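Local coordinates for protein C2 toxin component I (Clostridium botulinum, PDB 2J3X) that probably transfers ADP-ribose from NAD+ to actin, as the enzymatic component of the binary C2 toxin, at residues A[295-300]-A[347-352]; A[231-236]-A[291-296]; A[281-286]-A[391-396]. The protein carries 2 engineered substitutions. One frame throughout, in Å; residues are numbered along the deposited sequence.

Contact 1: residues A[295-300]-A[347-352]; sequences LIAYRR and SSTSLK. With GOL (glycerol), chain D; GOL (glycerol), chain B.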
loop_
_atom_site.group_PDB
_atom_site.type_symbol
_atom_site.label_atom_id
_atom_site.label_comp_id
_atom_site.label_asym_id
_atom_site.label_seq_id
_atom_site.Cartn_x
_atom_site.Cartn_y
_atom_site.Cartn_z
ATOM N N LEU A 295 2.435 -1.075 11.942
ATOM C CA LEU A 295 2.720 -0.093 10.939
ATOM C C LEU A 295 3.515 -0.686 9.801
ATOM O O LEU A 295 4.009 -1.780 9.898
ATOM C CB LEU A 295 3.478 1.061 11.543
ATOM C CG LEU A 295 4.955 0.902 11.799
ATOM C CD1 LEU A 295 5.576 2.257 12.018
ATOM C CD2 LEU A 295 5.282 -0.084 12.875
ATOM N N ILE A 296 3.631 0.094 8.741
ATOM C CA ILE A 296 4.306 -0.330 7.514
ATOM C C ILE A 296 5.780 0.140 7.539
ATOM O O ILE A 296 6.063 1.315 7.745
ATOM C CB ILE A 296 3.568 0.247 6.284
ATOM C CG1 ILE A 296 2.134 -0.377 6.184
ATOM C CG2 ILE A 296 4.405 0.079 4.990
ATOM C CD1 ILE A 296 2.165 -1.925 5.834
ATOM N N ALA A 297 6.704 -0.789 7.262
ATOM C CA ALA A 297 8.056 -0.395 6.952
ATOM C C ALA A 297 8.450 -1.009 5.573
ATOM O O ALA A 297 7.754 -1.869 5.046
ATOM C CB ALA A 297 8.991 -0.903 8.007
ATOM N N TYR A 298 9.541 -0.524 4.999
ATOM C CA TYR A 298 9.869 -0.855 3.589
ATOM C C TYR A 298 11.236 -1.486 3.473
ATOM O O TYR A 298 12.170 -1.146 4.213
ATOM C CB TYR A 298 9.869 0.448 2.767
ATOM C CG TYR A 298 8.477 0.952 2.570
ATOM C CD1 TYR A 298 7.655 0.400 1.575
ATOM C CD2 TYR A 298 7.953 1.960 3.448
ATOM C CE1 TYR A 298 6.325 0.851 1.383
ATOM C CE2 TYR A 298 6.622 2.437 3.297
ATOM C CZ TYR A 298 5.818 1.857 2.265
ATOM O OH TYR A 298 4.527 2.261 2.050
ATOM N N ARG A 299 11.377 -2.393 2.509
ATOM C CA ARG A 299 12.699 -2.940 2.200
ATOM C C ARG A 299 12.738 -3.214 0.688
ATOM O O ARG A 299 11.974 -4.054 0.196
ATOM C CB ARG A 299 12.868 -4.228 2.933
ATOM C CG ARG A 299 14.284 -4.876 2.758
ATOM C CD ARG A 299 14.370 -6.097 3.657
ATOM N NE ARG A 299 15.513 -6.950 3.252
ATOM C CZ ARG A 299 16.787 -6.668 3.477
ATOM N NH1 ARG A 299 17.134 -5.556 4.127
ATOM N NH2 ARG A 299 17.733 -7.507 3.040
ATOM N N ARG A 300 13.612 -2.475 -0.005
ATOM C CA ARG A 300 13.723 -2.593 -1.456
ATOM C C ARG A 300 14.870 -3.559 -1.767
ATOM O O ARG A 300 15.938 -3.448 -1.152
ATOM C CB ARG A 300 14.050 -1.237 -2.057
ATOM C CG ARG A 300 12.801 -0.296 -2.189
ATOM C CD ARG A 300 13.263 1.111 -2.613
ATOM N NE ARG A 300 12.139 1.964 -3.004
ATOM C CZ ARG A 300 11.677 2.074 -4.248
ATOM N NH1 ARG A 300 12.182 1.338 -5.285
ATOM N NH2 ARG A 300 10.652 2.843 -4.459
ATOM N N SER A 347 17.272 -8.333 9.523
ATOM C CA SER A 347 17.076 -7.623 8.262
ATOM C C SER A 347 16.655 -6.190 8.498
ATOM O O SER A 347 15.880 -5.921 9.432
ATOM C CB SER A 347 16.107 -8.353 7.323
ATOM O OG SER A 347 14.811 -8.494 7.876
ATOM N N SER A 348 17.220 -5.286 7.693
ATOM C CA SER A 348 16.924 -3.865 7.809
ATOM C C SER A 348 15.711 -3.474 6.958
ATOM O O SER A 348 15.511 -3.926 5.808
ATOM C CB SER A 348 18.131 -3.018 7.392
ATOM O OG SER A 348 18.320 -3.240 6.044
ATOM N N THR A 349 14.904 -2.585 7.546
ATOM C CA THR A 349 13.770 -1.968 6.849
ATOM C C THR A 349 13.868 -0.508 7.209
ATOM O O THR A 349 14.648 -0.139 8.094
ATOM C CB THR A 349 12.390 -2.510 7.394
ATOM O OG1 THR A 349 12.203 -2.044 8.751
ATOM C CG2 THR A 349 12.326 -4.042 7.357
ATOM N N SER A 350 13.151 0.336 6.481
ATOM C CA SER A 350 13.112 1.767 6.825
ATOM C C SER A 350 11.689 2.250 6.847
ATOM O O SER A 350 10.839 1.738 6.087
ATOM C CB SER A 350 13.874 2.577 5.755
ATOM O OG SER A 350 13.802 3.976 6.064
ATOM N N LEU A 351 11.383 3.273 7.667
ATOM C CA LEU A 351 10.075 3.883 7.453
ATOM C C LEU A 351 9.933 4.678 6.161
ATOM O O LEU A 351 8.809 5.038 5.751
ATOM C CB LEU A 351 9.686 4.772 8.702
ATOM C CG LEU A 351 9.450 4.041 10.026
ATOM C CD1 LEU A 351 8.839 5.060 11.020
ATOM C CD2 LEU A 351 8.446 2.856 9.881
ATOM N N LYS A 352 11.067 4.992 5.506
ATOM C CA LYS A 352 11.033 5.644 4.223
ATOM C C LYS A 352 10.931 4.630 3.086
ATOM O O LYS A 352 11.772 3.707 3.032
ATOM C CB LYS A 352 12.289 6.512 4.019
ATOM C CG LYS A 352 12.340 7.723 4.922
ATOM C CD LYS A 352 13.438 8.682 4.455
ATOM C CE LYS A 352 14.734 8.211 4.936
ATOM N NZ LYS A 352 15.792 9.322 4.943
HETATM C C1 GOL D . 20.724 -5.896 5.328
HETATM O O1 GOL D . 19.582 -6.343 6.070
HETATM C C2 GOL D . 20.350 -5.762 3.852
HETATM O O2 GOL D . 21.365 -6.335 3.056
HETATM C C3 GOL D . 20.006 -4.323 3.397
HETATM O O3 GOL D . 19.625 -4.203 2.018
HETATM C C1 GOL B . 15.776 -0.182 3.770
HETATM O O1 GOL B . 16.851 -0.794 4.524
HETATM C C2 GOL B . 15.728 -0.729 2.343
HETATM O O2 GOL B . 14.848 -0.121 1.412
HETATM C C3 GOL B . 17.071 -1.196 1.819
HETATM O O3 GOL B . 17.157 -2.609 1.821
HETATM O O HOH W 1 6.302 3.935 6.690
HETATM O O HOH W 2 13.328 1.441 2.234
#
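Arg299 NH1 donates to Ser348 O at 2.8 Å, a bond that lies near the guanidinium plane and meets the carbonyl in its plane, on a lone pair (C=O...NH1 131°). CG anti to the backbone N (chi1 -176°), followed by an extended chain to NE, carries the group along the neighbouring strand. Ser347 CB stands over the centre of one guanidinium face. A glycerol (chain D), probably from the crystallisation liquor, accepts from Ser348 N through O1 at 3.1 Å.

The backbones, whose strand directions differ by 116°, link edge strand 295-301 of the five-stranded sheet to edge strand 347-350 of the three-stranded one through a single antiparallel hydrogen-bonded pair: Tyr298 N to Ser350 O, 2.8 Å, and Ser350 N to Tyr298 O, 2.9 Å. Beyond it a water donates to both Ile296 O and Leu351 O, and the Leu295 and Leu351 side chains cross at about a right angle, CD1 of Leu295 lying 3.6 Å from CD2 of Leu351. Ser350 OG closes an ST turn by accepting from Lys352 N at 3.0 Å, and it also bonds to Glu387 O.

Arg299, the Ser348-Thr349-Ser350 triplet and nearby Glu387 match the Arg, Ser-Thr-Ser and Glu-X-Glu signatures of this transferase family. The carbonyl-steadied guanidinium is consistent with their polar nucleotide pocket, for which glycerol is weak support.

Contact 2: residues A[231-236]-A[291-296]; sequences AENYGD and IPQTLI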
loop_
_atom_site.group_PDB
_atom_site.type_symbol
_atom_site.label_atom_id
_atom_site.label_comp_id
_atom_site.label_asym_id
_atom_site.label_seq_id
_atom_site.Cartn_x
_atom_site.Cartn_y
_atom_site.Cartn_z
ATOM N N ALA A 231 11.478 8.476 17.391
ATOM C CA ALA A 231 11.798 9.190 18.642
ATOM C C ALA A 231 10.790 8.914 19.757
ATOM O O ALA A 231 11.178 8.743 20.909
ATOM C CB ALA A 231 11.880 10.753 18.374
ATOM N N GLU A 232 9.490 8.897 19.410
ATOM C CA GLU A 232 8.407 8.715 20.382
ATOM C C GLU A 232 8.459 7.325 20.976
ATOM O O GLU A 232 8.235 7.129 22.172
ATOM C CB GLU A 232 7.038 8.866 19.664
ATOM C CG GLU A 232 6.696 10.267 19.296
ATOM C CD GLU A 232 5.744 10.380 18.071
ATOM O OE1 GLU A 232 5.120 9.375 17.607
ATOM O OE2 GLU A 232 5.636 11.518 17.559
ATOM N N ASN A 233 8.746 6.344 20.119
ATOM C CA ASN A 233 8.624 4.943 20.474
ATOM C C ASN A 233 9.908 4.275 20.909
ATOM O O ASN A 233 9.869 3.243 21.568
ATOM C CB ASN A 233 7.963 4.208 19.328
ATOM C CG ASN A 233 6.471 4.595 19.207
ATOM O OD1 ASN A 233 5.655 4.194 20.077
ATOM N ND2 ASN A 233 6.111 5.395 18.199
ATOM N N TYR A 234 11.026 4.864 20.484
ATOM C CA TYR A 234 12.352 4.308 20.788
ATOM C C TYR A 234 13.308 5.333 21.368
ATOM O O TYR A 234 14.529 5.075 21.462
ATOM C CB TYR A 234 12.956 3.628 19.520
ATOM C CG TYR A 234 12.176 2.338 19.245
ATOM C CD1 TYR A 234 12.597 1.116 19.818
ATOM C CD2 TYR A 234 10.955 2.362 18.485
ATOM C CE1 TYR A 234 11.828 -0.039 19.643
ATOM C CE2 TYR A 234 10.221 1.216 18.307
ATOM C CZ TYR A 234 10.664 0.044 18.853
ATOM O OH TYR A 234 9.922 -1.109 18.719
ATOM N N GLY A 235 12.789 6.488 21.788
ATOM C CA GLY A 235 13.632 7.443 22.510
ATOM C C GLY A 235 14.349 6.814 23.694
ATOM O O GLY A 235 15.575 7.006 23.842
ATOM N N ASP A 236 13.620 6.060 24.526
ATOM C CA ASP A 236 14.217 5.461 25.716
ATOM C C ASP A 236 14.826 4.094 25.477
ATOM O O ASP A 236 15.208 3.410 26.420
ATOM C CB ASP A 236 13.251 5.461 26.916
ATOM C CG ASP A 236 12.074 4.521 26.741
ATOM O OD1 ASP A 236 11.992 3.873 25.695
ATOM O OD2 ASP A 236 11.219 4.462 27.681
ATOM N N ILE A 291 7.871 -4.038 18.482
ATOM C CA ILE A 291 7.101 -3.032 17.763
ATOM C C ILE A 291 5.766 -2.745 18.487
ATOM O O ILE A 291 5.008 -3.649 18.753
ATOM C CB ILE A 291 6.826 -3.562 16.353
ATOM C CG1 ILE A 291 8.162 -3.818 15.597
ATOM C CG2 ILE A 291 5.926 -2.607 15.554
ATOM C CD1 ILE A 291 9.105 -2.548 15.552
ATOM N N PRO A 292 5.529 -1.490 18.872
ATOM C CA PRO A 292 4.420 -1.215 19.818
ATOM C C PRO A 292 3.032 -1.176 19.186
ATOM O O PRO A 292 2.033 -1.219 19.899
ATOM C CB PRO A 292 4.808 0.147 20.391
ATOM C CG PRO A 292 5.555 0.797 19.287
ATOM C CD PRO A 292 6.360 -0.305 18.634
ATOM N N GLN A 293 2.965 -0.937 17.871
ATOM C CA GLN A 293 1.657 -0.869 17.176
ATOM C C GLN A 293 1.908 -1.300 15.757
ATOM O O GLN A 293 3.050 -1.249 15.307
ATOM C CB GLN A 293 1.076 0.552 17.216
ATOM C CG GLN A 293 1.924 1.585 16.381
ATOM C CD GLN A 293 1.456 3.035 16.451
ATOM O OE1 GLN A 293 2.251 3.924 16.544
ATOM N NE2 GLN A 293 0.128 3.260 16.416
ATOM N N THR A 294 0.869 -1.669 15.039
ATOM C CA THR A 294 1.063 -2.097 13.642
ATOM C C THR A 294 1.423 -0.897 12.767
ATOM O O THR A 294 0.764 0.130 12.819
ATOM C CB THR A 294 -0.196 -2.782 13.154
ATOM O OG1 THR A 294 -0.410 -3.932 13.984
ATOM C CG2 THR A 294 -0.024 -3.293 11.678
ATOM N N LEU A 295 2.435 -1.075 11.942
ATOM C CA LEU A 295 2.720 -0.093 10.939
ATOM C C LEU A 295 3.515 -0.686 9.801
ATOM O O LEU A 295 4.009 -1.780 9.898
ATOM C CB LEU A 295 3.478 1.061 11.543
ATOM C CG LEU A 295 4.955 0.902 11.799
ATOM C CD1 LEU A 295 5.576 2.257 12.018
ATOM C CD2 LEU A 295 5.282 -0.084 12.875
ATOM N N ILE A 296 3.631 0.094 8.741
ATOM C CA ILE A 296 4.306 -0.330 7.514
ATOM C C ILE A 296 5.780 0.140 7.539
ATOM O O ILE A 296 6.063 1.315 7.745
ATOM C CB ILE A 296 3.568 0.247 6.284
ATOM C CG1 ILE A 296 2.134 -0.377 6.184
ATOM C CG2 ILE A 296 4.405 0.079 4.990
ATOM C CD1 ILE A 296 2.165 -1.925 5.834
HETATM O O HOH W 3 3.439 6.399 18.111
HETATM O O HOH W 4 3.028 3.180 19.558
#
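Asn233, on helix 227-234, and Pro292, in the loop leading to strand 295-301, have the nearest CA atoms of the two segments, 7.5 Å apart, so side chains rather than backbones span the gap. The amide of Asn233 meets the proline ring obliquely, its OD1 coming to 3.5 Å from Pro292 CG. Next to it, Tyr234 presents the tip of its ring: CG is anti to the carbonyl carbon (chi1 -71°), and OH reaches Ile291 CA at 3.5 Å and Ile291 CD1 at 3.6 Å. The ring carbon CE2 passes Pro292 CD at 4.2 Å. The same hydroxyl is hydrogen-bonded to Lys289 O, which fixes it close to the loop.

Polar linkage to Gln293 is indirect, through two waters. One accepts from Asn233 ND2 at 2.9 Å and donates to Gln293 OE1 at 3.2 Å; the other donates to Asn233 OD1 at 2.9 Å and weakly to Gln293 OE1. Both ends of the Asn233 amide are thereby hydrated, while ND2 also bonds to Trp229 O and Gln293 OE1 accepts from Trp229 NE1.

Trp229, one helical turn before Asn233, touches Pro292 and Leu295. Tyr234 in turn packs on Ala376 and Phe377, so helix 227-234 lies against both the entry to strand 295-301, an outer strand of the five-stranded sheet, and strand 375-377 of the three-stranded one.

Contact 3: residues A[281-286]-A[391-396]; sequences LISSAL and LLNKNS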
loop_
_atom_site.group_PDB
_atom_site.type_symbol
_atom_site.label_atom_id
_atom_site.label_comp_id
_atom_site.label_asym_id
_atom_site.label_seq_id
_atom_site.Cartn_x
_atom_site.Cartn_y
_atom_site.Cartn_z
ATOM N N LEU A 281 22.650 -12.003 21.974
ATOM C CA LEU A 281 22.519 -10.646 22.540
ATOM C C LEU A 281 21.751 -9.694 21.606
ATOM O O LEU A 281 21.019 -8.832 22.092
ATOM C CB LEU A 281 23.906 -10.051 22.901
ATOM C CG LEU A 281 24.572 -10.677 24.142
ATOM C CD1 LEU A 281 26.071 -10.277 24.228
ATOM C CD2 LEU A 281 23.837 -10.254 25.356
ATOM N N ILE A 282 21.951 -9.797 20.290
ATOM C CA ILE A 282 21.255 -8.894 19.380
ATOM C C ILE A 282 19.762 -9.234 19.399
ATOM O O ILE A 282 18.922 -8.319 19.446
ATOM C CB ILE A 282 21.824 -8.962 17.981
ATOM C CG1 ILE A 282 23.287 -8.498 18.009
ATOM C CG2 ILE A 282 21.043 -8.089 16.989
ATOM C CD1 ILE A 282 24.090 -9.030 16.795
ATOM N N SER A 283 19.438 -10.534 19.368
ATOM C CA SER A 283 18.021 -10.936 19.407
ATOM C C SER A 283 17.406 -10.516 20.724
ATOM O O SER A 283 16.285 -10.017 20.731
ATOM C CB SER A 283 17.849 -12.456 19.212
ATOM O OG SER A 283 18.051 -12.830 17.842
ATOM N N SER A 284 18.157 -10.674 21.828
ATOM C CA SER A 284 17.739 -10.261 23.163
ATOM C C SER A 284 17.436 -8.729 23.147
ATOM O O SER A 284 16.354 -8.276 23.569
ATOM C CB SER A 284 18.914 -10.562 24.152
ATOM O OG SER A 284 18.531 -10.309 25.466
ATOM N N ALA A 285 18.368 -7.944 22.599
ATOM C CA ALA A 285 18.178 -6.479 22.522
ATOM C C ALA A 285 16.942 -6.135 21.740
ATOM O O ALA A 285 16.171 -5.221 22.124
ATOM C CB ALA A 285 19.381 -5.805 21.864
ATOM N N LEU A 286 16.744 -6.825 20.613
ATOM C CA LEU A 286 15.591 -6.507 19.735
ATOM C C LEU A 286 14.255 -6.926 20.386
ATOM O O LEU A 286 13.186 -6.491 19.936
ATOM C CB LEU A 286 15.747 -7.123 18.326
ATOM C CG LEU A 286 16.919 -6.552 17.531
ATOM C CD1 LEU A 286 16.987 -7.351 16.171
ATOM C CD2 LEU A 286 16.667 -5.026 17.346
ATOM N N LEU A 391 15.236 -2.449 12.577
ATOM C CA LEU A 391 15.954 -3.718 12.435
ATOM C C LEU A 391 15.083 -4.860 12.934
ATOM O O LEU A 391 14.633 -4.838 14.098
ATOM C CB LEU A 391 17.292 -3.659 13.209
ATOM C CG LEU A 391 18.087 -4.978 13.170
ATOM C CD1 LEU A 391 18.562 -5.129 11.779
ATOM C CD2 LEU A 391 19.296 -4.891 14.130
ATOM N N LEU A 392 14.858 -5.855 12.079
ATOM C CA LEU A 392 14.007 -6.987 12.491
ATOM C C LEU A 392 14.844 -8.161 12.972
ATOM O O LEU A 392 15.940 -8.408 12.427
ATOM C CB LEU A 392 13.144 -7.469 11.295
ATOM C CG LEU A 392 12.274 -6.410 10.614
ATOM C CD1 LEU A 392 11.402 -7.079 9.546
ATOM C CD2 LEU A 392 11.358 -5.767 11.630
ATOM N N ASN A 393 14.272 -8.926 13.902
ATOM C CA ASN A 393 14.924 -10.127 14.409
ATOM C C ASN A 393 15.211 -11.119 13.273
ATOM O O ASN A 393 14.509 -11.131 12.207
ATOM C CB ASN A 393 14.062 -10.760 15.480
ATOM C CG ASN A 393 14.824 -11.749 16.322
ATOM O OD1 ASN A 393 16.056 -11.640 16.452
ATOM N ND2 ASN A 393 14.095 -12.701 16.929
ATOM N N LYS A 394 16.281 -11.900 13.465
ATOM C CA LYS A 394 16.627 -12.971 12.498
ATOM C C LYS A 394 15.419 -13.933 12.371
ATOM O O LYS A 394 14.609 -14.055 13.300
ATOM C CB LYS A 394 17.875 -13.719 13.004
ATOM C CG LYS A 394 17.633 -14.420 14.365
ATOM C CD LYS A 394 18.891 -14.979 15.110
ATOM C CE LYS A 394 18.382 -15.624 16.442
ATOM N NZ LYS A 394 17.672 -16.874 16.125
ATOM N N ASN A 395 15.331 -14.615 11.236
ATOM C CA ASN A 395 14.227 -15.540 10.987
ATOM C C ASN A 395 12.860 -14.840 10.876
ATOM O O ASN A 395 11.857 -15.459 11.169
ATOM C CB ASN A 395 14.157 -16.616 12.091
ATOM C CG ASN A 395 15.385 -17.506 12.126
ATOM O OD1 ASN A 395 15.780 -18.024 11.109
ATOM N ND2 ASN A 395 15.973 -17.704 13.314
ATOM N N SER A 396 12.802 -13.563 10.517
ATOM C CA SER A 396 11.480 -12.922 10.344
ATOM C C SER A 396 10.954 -13.332 8.959
ATOM O O SER A 396 11.543 -12.969 7.926
ATOM C CB SER A 396 11.598 -11.378 10.418
ATOM O OG SER A 396 11.911 -10.937 11.763
#
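Helix 273-286 sets Ser283 and Leu286 against the end of strand 389-392 and the turn that follows it, a helix-to-sheet contact within the C-terminal of the two ADP-ribosyltransferase-like regions. The CA atoms of Ser283 and Asn393 approach to 5.9 Å, and the side chains between them make the one hydrogen bond that joins the segments. Ser283 OG donates to Asn393 OD1 at 2.7 Å, in the plane of the amide carbonyl and on a lone pair, with a C=O...OG angle of 138°. Asn393 CG is anti to the backbone N (chi1 -163°), which carries the amide to the helix; the small chi2 then turns OD1 toward Ser283. Lys394 comes to the same hydroxyl with its methylene end: CE lies a tight 3.1 Å from Ser283 OG, and a bend at chi4 leaves NZ farther off.

The turn belongs to the link between the central strand of the three-stranded sheet (347-350, 389-392, 375-377) and the long strand 397-411 of the five-stranded sheet. The backbone torsions of Lys394 and Asn395 come near those of a type II beta turn. A weak bond from Ser396 N to Asn393 O closes it, reinforced by Ser396 OG donating to that carbonyl oxygen at 2.6 Å.

On the apolar side, Leu286 and Leu391 cross at about a right angle, Leu286 CD1 lying 3.9 Å from Leu391 CD2. Leu286 CD2 also rests at 3.8 Å on Leu391 O, and Leu286 CD1 lies 3.9 Å from Asn393 N. Leu391 also packs on Leu249 and Tyr252 of helix 243-254, and Phe346 touches both Ser283 and Asn393.

In the fold
From the N terminus, helix 227-234 opens contact 2, which closes a largely helical loop when the chain returns at 291-296. Before that return, 281-286 has already begun contact 3, completed only at 391-396, so contacts 2 and 3 cross. Contact 1 starts at 295-300, sharing Leu295 and Ile296 with the end of contact 2, and finishes at 347-352; its whole span lies between the two halves of contact 3. Strands 347-350 and 389-392 are neighbours in the three-stranded sheet, joined by a probable Ser347 O to Leu392 N hydrogen bond (2.8 Å). Contacts 2 and 3 attach helices 227-234 and 273-286 to the sheet region, and contact 1 joins the two sheets.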